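Local atomic coordinates of uncharacterized protein (Acinetobacter baumannii, PDB entry 5D66), a protein that is of unknown function but is built as an ankyrin repeat domain, a scaffold that in its relatives commonly mediates protein-protein binding. Residues 139-153 / 174-188. Sequence-based numbering, arbitrary orientation.
Sequences LLEAIILGNGKSNYQ and ITPLQHARTRGYREI
I143 is a knob among P176, H179, A180 and I188, where two layers of the ankyrin stack meet. Helices 139-144 and 176-183 lie side by side and run almost parallel, 5° apart with axes 9.7 Å from each other, as in the stacked helices of an ankyrin repeat domain. The apolar evidence centres on I143: its CG2, anti to the backbone N, reaches H179 CB, while CD1 lies 4.0 Å from P176 CB; its side chain slides past that of I188 in the opposite direction, CG1 against I188 CG2. Methyls CD2 of L139 and L140 converge on P176 CG.

Two CH-pi contacts involve the rings of H179 and Y185. I144 CD1 stands over one H179 face, 3.7 Å from the centroid; I174 CG2 covers the opposite face, and H179 NE2 is hydrogen-bonded to D170 OD2. G148, with positive phi, lays its CA almost on the ring normal of Y185, 5° off it and 3.5 Å from the centroid. R183 CB backs the other face, sandwiching the ring, and I143 O lies in plane at its edge.

Several waters link the two segments. One donates to I144 O and accepts from R183 NH2, whose guanidinium is also tied through NH1 to H179 O; another lies within hydrogen-bonding distance of Y185 OH, I144 O and G146 O. A third donates to both G148 O and E187 OE1 and accepts from I188 N. The Q153 amide packs along E187, with CD 3.5 Å from E187 CB, while its NE2 donates at 170° to an in-plane lone pair of G148 O, 2.9 Å away.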
loop_
_atom_site.group_PDB
_atom_site.type_symbol
_atom_site.label_atom_id
_atom_site.label_comp_id
_atom_site.label_asym_id
_atom_site.label_seq_id
_atom_site.Cartn_x
_atom_site.Cartn_y
_atom_site.Cartn_z
ATOM N N LEU A 139 8.383 -3.145 9.772
ATOM C CA LEU A 139 9.625 -3.785 10.127
ATOM C C LEU A 139 9.407 -5.261 10.511
ATOM O O LEU A 139 10.127 -6.153 10.022
ATOM C CB LEU A 139 10.322 -3.019 11.238
ATOM C CG LEU A 139 11.673 -3.542 11.711
ATOM C CD1 LEU A 139 12.692 -3.563 10.631
ATOM C CD2 LEU A 139 12.144 -2.724 12.877
ATOM N N LEU A 140 8.469 -5.517 11.387
ATOM C CA LEU A 140 8.195 -6.889 11.812
ATOM C C LEU A 140 7.792 -7.739 10.640
ATOM O O LEU A 140 8.270 -8.881 10.492
ATOM C CB LEU A 140 7.185 -6.937 12.936
ATOM C CG LEU A 140 7.712 -6.510 14.293
ATOM C CD1 LEU A 140 6.600 -6.142 15.245
ATOM C CD2 LEU A 140 8.541 -7.615 14.927
ATOM N N GLU A 141 6.870 -7.261 9.806
ATOM C CA GLU A 141 6.484 -8.082 8.641
ATOM C C GLU A 141 7.630 -8.325 7.684
ATOM O O GLU A 141 7.730 -9.422 7.137
ATOM C CB GLU A 141 5.287 -7.479 7.916
ATOM C CG GLU A 141 4.011 -7.515 8.748
ATOM C CD GLU A 141 2.711 -7.636 7.951
ATOM O OE1 GLU A 141 2.746 -7.899 6.794
ATOM O OE2 GLU A 141 1.633 -7.499 8.546
ATOM N N ALA A 142 8.466 -7.330 7.439
ATOM C CA ALA A 142 9.577 -7.554 6.530
ATOM C C ALA A 142 10.502 -8.666 7.018
ATOM O O ALA A 142 11.061 -9.427 6.221
ATOM C CB ALA A 142 10.355 -6.279 6.365
ATOM N N ILE A 143 10.603 -8.841 8.348
ATOM C CA ILE A 143 11.461 -9.862 8.929
ATOM C C ILE A 143 10.729 -11.193 8.943
ATOM O O ILE A 143 11.297 -12.196 8.442
ATOM C CB ILE A 143 11.884 -9.451 10.353
ATOM C CG1 ILE A 143 12.758 -8.171 10.320
ATOM C CG2 ILE A 143 12.670 -10.589 11.031
ATOM C CD1 ILE A 143 12.996 -7.534 11.586
ATOM N N ILE A 144 9.546 -11.222 9.530
ATOM C CA ILE A 144 8.817 -12.483 9.739
ATOM C C ILE A 144 8.318 -13.108 8.446
ATOM O O ILE A 144 8.338 -14.321 8.297
ATOM C CB ILE A 144 7.612 -12.201 10.669
ATOM C CG1 ILE A 144 8.105 -11.784 12.068
ATOM C CG2 ILE A 144 6.692 -13.389 10.745
ATOM C CD1 ILE A 144 7.037 -11.207 12.984
ATOM N N LEU A 145 7.859 -12.276 7.515
ATOM C CA LEU A 145 7.232 -12.736 6.287
ATOM C C LEU A 145 8.123 -12.648 5.049
ATOM O O LEU A 145 7.729 -13.071 3.968
ATOM C CB LEU A 145 5.869 -12.049 6.106
ATOM C CG LEU A 145 4.902 -12.316 7.228
ATOM C CD1 LEU A 145 3.663 -11.444 7.050
ATOM C CD2 LEU A 145 4.508 -13.807 7.344
ATOM N N GLY A 146 9.319 -12.081 5.189
ATOM C CA GLY A 146 10.296 -12.071 4.139
ATOM C C GLY A 146 11.152 -13.328 4.226
ATOM O O GLY A 146 10.922 -14.193 5.079
ATOM N N ASN A 147 12.208 -13.363 3.452
ATOM C CA ASN A 147 13.152 -14.470 3.437
ATOM C C ASN A 147 14.561 -14.075 3.879
ATOM O O ASN A 147 15.506 -14.833 3.704
ATOM C CB ASN A 147 13.174 -15.116 2.051
ATOM C CG ASN A 147 13.756 -14.214 0.974
ATOM O OD1 ASN A 147 14.124 -13.094 1.251
ATOM N ND2 ASN A 147 13.878 -14.723 -0.232
ATOM N N GLY A 148 14.699 -12.880 4.427
ATOM C CA GLY A 148 15.986 -12.426 4.919
ATOM C C GLY A 148 17.004 -11.972 3.882
ATOM O O GLY A 148 18.107 -11.556 4.248
ATOM N N LYS A 149 16.637 -12.082 2.613
ATOM C CA LYS A 149 17.547 -11.819 1.490
ATOM C C LYS A 149 17.298 -10.436 0.908
ATOM O O LYS A 149 16.419 -9.792 1.292
ATOM C CB LYS A 149 17.414 -12.896 0.424
ATOM C CG LYS A 149 17.737 -14.269 0.936
ATOM C CD LYS A 149 17.727 -15.363 -0.098
ATOM C CE LYS A 149 18.146 -16.640 0.496
ATOM N NZ LYS A 149 17.388 -17.735 -0.174
ATOM N N SER A 150 18.176 -10.010 0.023
ATOM C CA SER A 150 18.078 -8.890 -0.917
ATOM C C SER A 150 17.015 -7.874 -0.559
ATOM O O SER A 150 17.277 -6.901 0.170
ATOM C CB SER A 150 17.863 -9.486 -2.364
ATOM O OG SER A 150 16.718 -10.398 -2.295
ATOM N N ASN A 151 15.844 -8.025 -1.184
ATOM C CA ASN A 151 14.783 -7.048 -1.053
ATOM C C ASN A 151 14.442 -6.746 0.384
ATOM O O ASN A 151 14.171 -5.602 0.744
ATOM C CB ASN A 151 13.434 -7.544 -1.656
ATOM C CG ASN A 151 13.484 -7.805 -3.116
ATOM O OD1 ASN A 151 14.481 -8.279 -3.584
ATOM N ND2 ASN A 151 12.414 -7.511 -3.845
ATOM N N TYR A 152 14.380 -7.788 1.208
ATOM C CA TYR A 152 14.011 -7.600 2.583
ATOM C C TYR A 152 15.091 -6.924 3.419
ATOM O O TYR A 152 14.786 -6.120 4.292
ATOM C CB TYR A 152 13.528 -8.926 3.231
ATOM C CG TYR A 152 12.218 -9.380 2.580
ATOM C CD1 TYR A 152 11.061 -8.780 2.913
ATOM C CD2 TYR A 152 12.202 -10.337 1.564
ATOM C CE1 TYR A 152 9.896 -9.126 2.314
ATOM C CE2 TYR A 152 11.012 -10.695 0.916
ATOM C CZ TYR A 152 9.842 -10.079 1.343
ATOM O OH TYR A 152 8.643 -10.466 0.758
ATOM N N GLN A 153 16.356 -7.257 3.142
ATOM C CA GLN A 153 17.436 -6.475 3.757
ATOM C C GLN A 153 17.343 -4.996 3.372
ATOM O O GLN A 153 17.504 -4.117 4.234
ATOM C CB GLN A 153 18.800 -7.003 3.332
ATOM C CG GLN A 153 19.138 -8.362 3.898
ATOM C CD GLN A 153 20.413 -8.925 3.308
ATOM O OE1 GLN A 153 21.306 -8.203 2.933
ATOM N NE2 GLN A 153 20.450 -10.227 3.183
ATOM N N ILE A 174 7.946 -10.383 21.303
ATOM C CA ILE A 174 9.148 -10.766 20.569
ATOM C C ILE A 174 9.602 -9.602 19.703
ATOM O O ILE A 174 8.829 -9.071 18.881
ATOM C CB ILE A 174 8.957 -12.035 19.825
ATOM C CG1 ILE A 174 8.530 -13.129 20.779
ATOM C CG2 ILE A 174 10.243 -12.397 19.090
ATOM C CD1 ILE A 174 8.247 -14.395 20.083
ATOM N N THR A 175 10.840 -9.191 19.900
ATOM C CA THR A 175 11.359 -8.009 19.258
ATOM C C THR A 175 11.818 -8.294 17.820
ATOM O O THR A 175 12.126 -9.461 17.458
ATOM C CB THR A 175 12.539 -7.493 20.071
ATOM O OG1 THR A 175 13.580 -8.446 20.013
ATOM C CG2 THR A 175 12.142 -7.097 21.513
ATOM N N PRO A 176 11.966 -7.245 17.006
ATOM C CA PRO A 176 12.612 -7.445 15.700
ATOM C C PRO A 176 13.959 -8.175 15.803
ATOM O O PRO A 176 14.211 -9.061 14.992
ATOM C CB PRO A 176 12.739 -5.985 15.231
ATOM C CG PRO A 176 11.536 -5.312 15.812
ATOM C CD PRO A 176 11.446 -5.877 17.176
ATOM N N LEU A 177 14.800 -7.796 16.770
ATOM C CA LEU A 177 16.100 -8.437 16.928
ATOM C C LEU A 177 15.954 -9.925 17.189
ATOM O O LEU A 177 16.664 -10.742 16.579
ATOM C CB LEU A 177 16.847 -7.751 18.039
ATOM C CG LEU A 177 18.259 -8.291 18.318
ATOM C CD1 LEU A 177 19.130 -8.168 17.112
ATOM C CD2 LEU A 177 18.853 -7.573 19.511
ATOM N N GLN A 178 15.077 -10.301 18.103
ATOM C CA GLN A 178 14.879 -11.712 18.374
ATOM C C GLN A 178 14.345 -12.464 17.166
ATOM O O GLN A 178 14.791 -13.564 16.870
ATOM C CB GLN A 178 14.017 -11.906 19.611
ATOM C CG GLN A 178 13.982 -13.373 20.062
ATOM C CD GLN A 178 15.402 -13.966 20.347
ATOM O OE1 GLN A 178 16.144 -13.450 21.190
ATOM N NE2 GLN A 178 15.811 -14.973 19.548
ATOM N N HIS A 179 13.392 -11.863 16.463
ATOM C CA HIS A 179 12.897 -12.458 15.243
ATOM C C HIS A 179 13.992 -12.719 14.230
ATOM O O HIS A 179 14.020 -13.776 13.569
ATOM C CB HIS A 179 11.762 -11.649 14.635
ATOM C CG HIS A 179 10.434 -11.871 15.283
ATOM N ND1 HIS A 179 9.825 -13.103 15.290
ATOM C CD2 HIS A 179 9.590 -11.030 15.890
ATOM C CE1 HIS A 179 8.642 -13.020 15.843
ATOM N NE2 HIS A 179 8.491 -11.781 16.247
ATOM N N ALA A 180 14.880 -11.761 14.050
ATOM C CA ALA A 180 15.997 -11.923 13.119
ATOM C C ALA A 180 16.945 -13.030 13.590
ATOM O O ALA A 180 17.421 -13.863 12.788
ATOM C CB ALA A 180 16.717 -10.620 12.973
ATOM N N ARG A 181 17.249 -13.035 14.877
ATOM C CA ARG A 181 18.188 -14.018 15.437
ATOM C C ARG A 181 17.625 -15.428 15.300
ATOM O O ARG A 181 18.341 -16.367 14.966
ATOM C CB ARG A 181 18.481 -13.647 16.878
ATOM C CG ARG A 181 19.493 -12.560 17.048
ATOM C CD ARG A 181 19.660 -12.080 18.429
ATOM N NE ARG A 181 20.781 -11.152 18.517
ATOM C CZ ARG A 181 21.061 -10.440 19.607
ATOM N NH1 ARG A 181 20.275 -10.499 20.693
ATOM N NH2 ARG A 181 22.129 -9.672 19.627
ATOM N N THR A 182 16.342 -15.614 15.624
ATOM C CA THR A 182 15.708 -16.918 15.578
ATOM C C THR A 182 15.800 -17.524 14.167
ATOM O O THR A 182 15.851 -18.735 14.021
ATOM C CB THR A 182 14.261 -16.803 16.094
ATOM O OG1 THR A 182 14.286 -16.636 17.518
ATOM C CG2 THR A 182 13.476 -18.023 15.761
ATOM N N ARG A 183 15.776 -16.652 13.158
ATOM C CA ARG A 183 15.801 -17.031 11.770
ATOM C C ARG A 183 17.198 -17.048 11.176
ATOM O O ARG A 183 17.360 -17.480 10.015
ATOM C CB ARG A 183 14.912 -16.093 10.991
ATOM C CG ARG A 183 13.448 -16.334 11.303
ATOM C CD ARG A 183 12.546 -15.250 10.813
ATOM N NE ARG A 183 11.142 -15.505 11.147
ATOM C CZ ARG A 183 10.615 -15.368 12.354
ATOM N NH1 ARG A 183 11.328 -14.890 13.371
ATOM N NH2 ARG A 183 9.305 -15.667 12.537
ATOM N N GLY A 184 18.221 -16.651 11.924
ATOM C CA GLY A 184 19.559 -16.634 11.379
ATOM C C GLY A 184 19.808 -15.594 10.311
ATOM O O GLY A 184 20.669 -15.762 9.460
ATOM N N TYR A 185 19.067 -14.496 10.356
ATOM C CA TYR A 185 19.199 -13.435 9.346
ATOM C C TYR A 185 20.294 -12.459 9.755
ATOM O O TYR A 185 20.047 -11.496 10.482
ATOM C CB TYR A 185 17.851 -12.696 9.190
ATOM C CG TYR A 185 16.758 -13.520 8.548
ATOM C CD1 TYR A 185 16.961 -14.661 7.818
ATOM C CD2 TYR A 185 15.444 -13.087 8.717
ATOM C CE1 TYR A 185 15.930 -15.322 7.197
ATOM C CE2 TYR A 185 14.393 -13.751 8.103
ATOM C CZ TYR A 185 14.621 -14.877 7.358
ATOM O OH TYR A 185 13.605 -15.548 6.727
ATOM N N ARG A 186 21.526 -12.767 9.355
ATOM C CA ARG A 186 22.672 -12.097 9.973
ATOM C C ARG A 186 22.760 -10.655 9.556
ATOM O O ARG A 186 23.080 -9.762 10.359
ATOM C CB ARG A 186 23.961 -12.790 9.566
ATOM C CG ARG A 186 24.003 -14.251 9.970
ATOM C CD ARG A 186 25.360 -14.876 9.611
ATOM N NE ARG A 186 25.593 -14.879 8.176
ATOM C CZ ARG A 186 26.781 -14.829 7.589
ATOM N NH1 ARG A 186 27.892 -14.784 8.294
ATOM N NH2 ARG A 186 26.883 -14.790 6.244
ATOM N N GLU A 187 22.463 -10.373 8.282
ATOM C CA GLU A 187 22.493 -9.004 7.755
ATOM C C GLU A 187 21.441 -8.128 8.459
ATOM O O GLU A 187 21.769 -7.022 8.932
ATOM C CB GLU A 187 22.312 -8.978 6.224
ATOM C CG GLU A 187 23.286 -9.809 5.467
ATOM C CD GLU A 187 22.984 -11.298 5.323
ATOM O OE1 GLU A 187 22.035 -11.830 5.973
ATOM O OE2 GLU A 187 23.779 -12.001 4.698
ATOM N N ILE A 188 20.199 -8.633 8.532
ATOM C CA ILE A 188 19.160 -7.904 9.212
ATOM C C ILE A 188 19.504 -7.690 10.711
ATOM O O ILE A 188 19.286 -6.614 11.251
ATOM C CB ILE A 188 17.812 -8.611 9.032
ATOM C CG1 ILE A 188 17.360 -8.405 7.583
ATOM C CG2 ILE A 188 16.807 -8.104 10.081
ATOM C CD1 ILE A 188 16.151 -9.234 7.163
HETATM O O HOH W 1 8.783 -16.596 9.960
HETATM O O HOH W 2 11.219 -15.178 7.828
HETATM O O HOH W 3 19.499 -10.984 6.671
HETATM O O HOH W 4 20.798 -13.427 3.595
#